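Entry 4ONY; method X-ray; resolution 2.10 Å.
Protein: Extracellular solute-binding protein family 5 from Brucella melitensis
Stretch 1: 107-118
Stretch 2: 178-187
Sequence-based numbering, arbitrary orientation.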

# COMPACT_ATOMS: atom_id res chain seq x y z
N ALA A 107 19.33 4.77 19.79
CA ALA A 107 18.80 4.74 21.16
C ALA A 107 17.53 5.57 21.18
O ALA A 107 17.36 6.50 20.39
CB ALA A 107 19.83 5.30 22.14
N ILE A 108 16.58 5.19 22.03
CA ILE A 108 15.27 5.81 22.00
C ILE A 108 14.62 5.82 23.38
O ILE A 108 14.79 4.89 24.15
CB ILE A 108 14.35 5.13 20.96
CG1 ILE A 108 13.08 5.97 20.73
CG2 ILE A 108 13.98 3.71 21.38
CD1 ILE A 108 12.27 5.52 19.53
N ASP A 109 13.89 6.88 23.68
CA ASP A 109 13.08 7.01 24.90
C ASP A 109 11.96 5.98 24.91
O ASP A 109 11.25 5.84 23.92
CB ASP A 109 12.49 8.43 24.88
CG ASP A 109 11.71 8.76 26.12
OD1 ASP A 109 12.18 8.46 27.24
OD2 ASP A 109 10.57 9.26 25.99
N PRO A 110 11.76 5.27 26.03
CA PRO A 110 10.56 4.38 26.11
C PRO A 110 9.26 5.08 25.73
O PRO A 110 8.43 4.50 25.08
CB PRO A 110 10.54 3.96 27.60
CG PRO A 110 11.95 4.11 28.06
CD PRO A 110 12.54 5.24 27.28
N GLU A 111 9.10 6.33 26.15
CA GLU A 111 7.91 7.12 25.82
C GLU A 111 8.04 7.83 24.48
O GLU A 111 7.18 8.60 24.12
CB GLU A 111 7.58 8.10 26.95
CG GLU A 111 7.02 7.42 28.21
CD GLU A 111 5.78 6.56 27.93
OE1 GLU A 111 4.76 7.08 27.44
OE2 GLU A 111 5.81 5.34 28.18
N ARG A 112 9.14 7.61 23.75
CA ARG A 112 9.35 8.18 22.41
C ARG A 112 9.33 9.71 22.31
O ARG A 112 8.90 10.26 21.31
CB ARG A 112 8.42 7.54 21.41
CG ARG A 112 8.80 6.06 21.24
CD ARG A 112 8.21 5.41 20.01
NE ARG A 112 8.57 4.02 19.97
CZ ARG A 112 8.03 3.09 19.18
NH1 ARG A 112 7.05 3.39 18.33
NH2 ARG A 112 8.42 1.85 19.29
N LYS A 113 9.85 10.39 23.33
CA LYS A 113 10.01 11.84 23.30
C LYS A 113 11.33 12.27 22.67
O LYS A 113 11.50 13.45 22.33
CB LYS A 113 9.92 12.37 24.73
CG LYS A 113 8.49 12.60 25.25
CD LYS A 113 8.21 12.02 26.66
CE LYS A 113 9.29 12.30 27.74
NZ LYS A 113 9.80 11.05 28.42
N TRP A 114 12.26 11.34 22.50
CA TRP A 114 13.51 11.60 21.74
C TRP A 114 14.02 10.33 21.11
O TRP A 114 13.66 9.23 21.55
CB TRP A 114 14.64 12.21 22.64
CG TRP A 114 15.00 11.36 23.81
CD1 TRP A 114 14.52 11.48 25.07
CD2 TRP A 114 15.91 10.25 23.83
NE1 TRP A 114 15.07 10.51 25.88
CE2 TRP A 114 15.93 9.75 25.15
CE3 TRP A 114 16.70 9.62 22.85
CZ2 TRP A 114 16.68 8.63 25.52
CZ3 TRP A 114 17.49 8.53 23.24
CH2 TRP A 114 17.47 8.04 24.56
N VAL A 115 14.84 10.49 20.06
CA VAL A 115 15.55 9.38 19.44
C VAL A 115 16.94 9.86 19.07
O VAL A 115 17.11 11.01 18.68
CB VAL A 115 14.78 8.78 18.22
CG1 VAL A 115 14.65 9.79 17.10
CG2 VAL A 115 15.47 7.51 17.68
N GLU A 116 17.93 9.01 19.23
CA GLU A 116 19.30 9.37 18.94
C GLU A 116 19.97 8.31 18.06
O GLU A 116 19.85 7.13 18.31
CB GLU A 116 20.08 9.59 20.25
CG GLU A 116 21.56 9.93 20.06
CD GLU A 116 22.25 10.42 21.35
OE1 GLU A 116 21.60 10.48 22.40
OE2 GLU A 116 23.41 10.83 21.34
N PHE A 117 20.65 8.76 17.01
CA PHE A 117 21.27 7.90 16.00
C PHE A 117 22.74 8.14 16.03
O PHE A 117 23.18 9.31 16.17
CB PHE A 117 20.77 8.26 14.61
CG PHE A 117 19.28 8.13 14.45
CD1 PHE A 117 18.69 6.89 14.19
CD2 PHE A 117 18.46 9.24 14.56
CE1 PHE A 117 17.31 6.75 14.03
CE2 PHE A 117 17.09 9.11 14.44
CZ PHE A 117 16.51 7.87 14.16
N THR A 118 23.52 7.08 15.89
CA THR A 118 24.94 7.21 15.73
C THR A 118 25.28 6.67 14.36
O THR A 118 24.96 5.53 14.06
CB THR A 118 25.69 6.47 16.84
OG1 THR A 118 25.20 6.93 18.10
CG2 THR A 118 27.21 6.69 16.77
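Stretch 2, residues 178-187: DREFPMLIAG

Stretch 1 is a hairpin-like element. Its two strand segments, 107-108 and 114-118, are paired through A107 and E116, each of which donates its backbone N to the other's O at 2.8 Å, and they are joined by a loop that contains a type I turn from D109 to R112. Stretch 2 enters through a short non-helical segment and continues as a helix to G187. Near its beginning D178 caps the turn that leads into the helix: OD1 of D178 accepts a weak bond from N of F181 at 2.9 Å. The helix runs nearly along strand 114-118, in the same N-to-C sense. The two axes cross at -21° and come within 9.4 Å, a spacing that leaves room for one layer of side chains. Accordingly the register advances together, with R112 opposite R179 (CA to CA 6.0 Å), V115 opposite P182 (CA to CA 6.7 Å) and F117 opposite A186 (CA to CA 8.6 Å).

Two arginines, R112 and R179, cover the most surface, and they meet where the turn faces the segment before the helix. R112 has a left-handed backbone (phi 59°, psi 37°) and points its CA-to-CB bond toward stretch 2. Its extended side chain carries NH1 to O of R179, a hydrogen bond of 2.9 Å. R179 starts out sideways, but its chi3 of 64° and chi4 of 76° bend the end of the side chain back to the turn, where NH1 donates to O of P110 at 3.1 Å and almost linearly, at 172°. Each guanidinium thus serves a backbone carbonyl of the opposite stretch. The two groups also stack, with centres 4.3 Å apart and planes at 21°; NE of R112 lies 3.7 Å from NH2 of R179. Like charges would repel at this range, but the flat, delocalised guanidinium has weakly solvated faces that can stack while its N-H groups point outward to acceptors. A water extends the network, accepting from NH1 of R179 at 2.7 Å and donating to O of E111 at 2.9 Å. A second water bridges the backbones, donating to O of R112 at 2.6 Å and to O of D178 at 3.0 Å.

P182 comes next in coverage and opens the apolar part of the contact. Proline suits the first turn of a helix, where its missing N-H costs no helical bond; its CA-to-CB bond points toward stretch 1, and the compact ring lies against it. CB of P182 lies 4.0 Å from CD1 of I108 and 4.4 Å from CG1 of V115, while its CG rests 4.1 Å from CB of R112, so the ring touches both strand segments as well as the aliphatic base of the arginine.

Farther along, F117, whose CA-to-CB bond points toward stretch 2, lies against the helix. Its CZ is 3.8 Å from CB of A186 and its CE2 is 3.9 Å from CG2 of I185. The methyl group of A186 makes a close apolar contact with the aromatic ring, and the branched isoleucine offers a methyl group to it.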

# COMPACT_ATOMS: atom_id res chain seq x y z
N ASP A 178 3.82 11.69 17.96
CA ASP A 178 3.16 10.48 18.42
C ASP A 178 4.17 9.32 18.34
O ASP A 178 5.31 9.50 17.95
CB ASP A 178 1.89 10.22 17.63
CG ASP A 178 2.16 10.03 16.16
OD1 ASP A 178 3.26 9.56 15.73
OD2 ASP A 178 1.25 10.36 15.40
N ARG A 179 3.74 8.15 18.74
CA ARG A 179 4.63 7.03 18.86
C ARG A 179 5.15 6.54 17.52
O ARG A 179 6.26 6.03 17.47
CB ARG A 179 3.98 5.91 19.66
CG ARG A 179 3.91 6.26 21.16
CD ARG A 179 3.34 5.11 21.97
NE ARG A 179 4.22 3.97 21.90
CZ ARG A 179 5.38 3.83 22.55
NH1 ARG A 179 5.82 4.72 23.45
NH2 ARG A 179 6.08 2.73 22.34
N GLU A 180 4.40 6.74 16.43
CA GLU A 180 4.91 6.43 15.09
C GLU A 180 5.98 7.42 14.59
O GLU A 180 6.83 7.04 13.81
CB GLU A 180 3.76 6.42 14.08
CG GLU A 180 4.14 5.93 12.68
CD GLU A 180 3.30 6.55 11.56
OE1 GLU A 180 2.84 7.70 11.68
OE2 GLU A 180 3.17 5.90 10.52
N PHE A 181 5.97 8.67 15.06
CA PHE A 181 6.83 9.70 14.46
C PHE A 181 8.33 9.37 14.39
O PHE A 181 8.98 9.61 13.37
CB PHE A 181 6.65 11.07 15.12
CG PHE A 181 7.24 12.19 14.30
CD1 PHE A 181 6.74 12.46 13.06
CD2 PHE A 181 8.35 12.88 14.74
CE1 PHE A 181 7.26 13.47 12.28
CE2 PHE A 181 8.91 13.89 13.96
CZ PHE A 181 8.35 14.19 12.73
N PRO A 182 8.91 8.81 15.46
CA PRO A 182 10.31 8.46 15.32
C PRO A 182 10.59 7.46 14.23
O PRO A 182 11.66 7.51 13.65
CB PRO A 182 10.68 7.87 16.69
CG PRO A 182 9.66 8.42 17.62
CD PRO A 182 8.41 8.57 16.81
N MET A 183 9.64 6.57 13.95
CA MET A 183 9.76 5.68 12.80
C MET A 183 9.95 6.45 11.49
O MET A 183 10.61 5.96 10.57
CB MET A 183 8.55 4.74 12.64
CG MET A 183 8.12 3.98 13.89
SD MET A 183 9.37 2.88 14.56
CE MET A 183 9.47 1.67 13.25
N LEU A 184 9.33 7.62 11.37
CA LEU A 184 9.33 8.38 10.12
C LEU A 184 10.66 9.13 9.97
O LEU A 184 11.18 9.27 8.87
CB LEU A 184 8.16 9.36 10.10
CG LEU A 184 6.76 8.76 10.28
CD1 LEU A 184 5.66 9.80 10.17
CD2 LEU A 184 6.54 7.70 9.19
N ILE A 185 11.23 9.57 11.10
CA ILE A 185 12.55 10.17 11.11
C ILE A 185 13.59 9.11 10.65
O ILE A 185 14.45 9.37 9.78
CB ILE A 185 12.92 10.72 12.52
CG1 ILE A 185 11.98 11.84 12.95
CG2 ILE A 185 14.36 11.20 12.55
CD1 ILE A 185 12.04 13.10 12.11
N ALA A 186 13.45 7.91 11.21
CA ALA A 186 14.41 6.81 10.96
C ALA A 186 14.32 6.23 9.55
O ALA A 186 15.35 5.98 8.90
CB ALA A 186 14.24 5.71 12.01
N GLY A 187 13.09 6.08 9.06
CA GLY A 187 12.85 5.39 7.77
C GLY A 187 12.11 6.14 6.68
O GLY A 187 11.95 5.58 5.60
O HOH W 1 4.77 7.03 24.22
O HOH W 2 6.94 11.12 19.90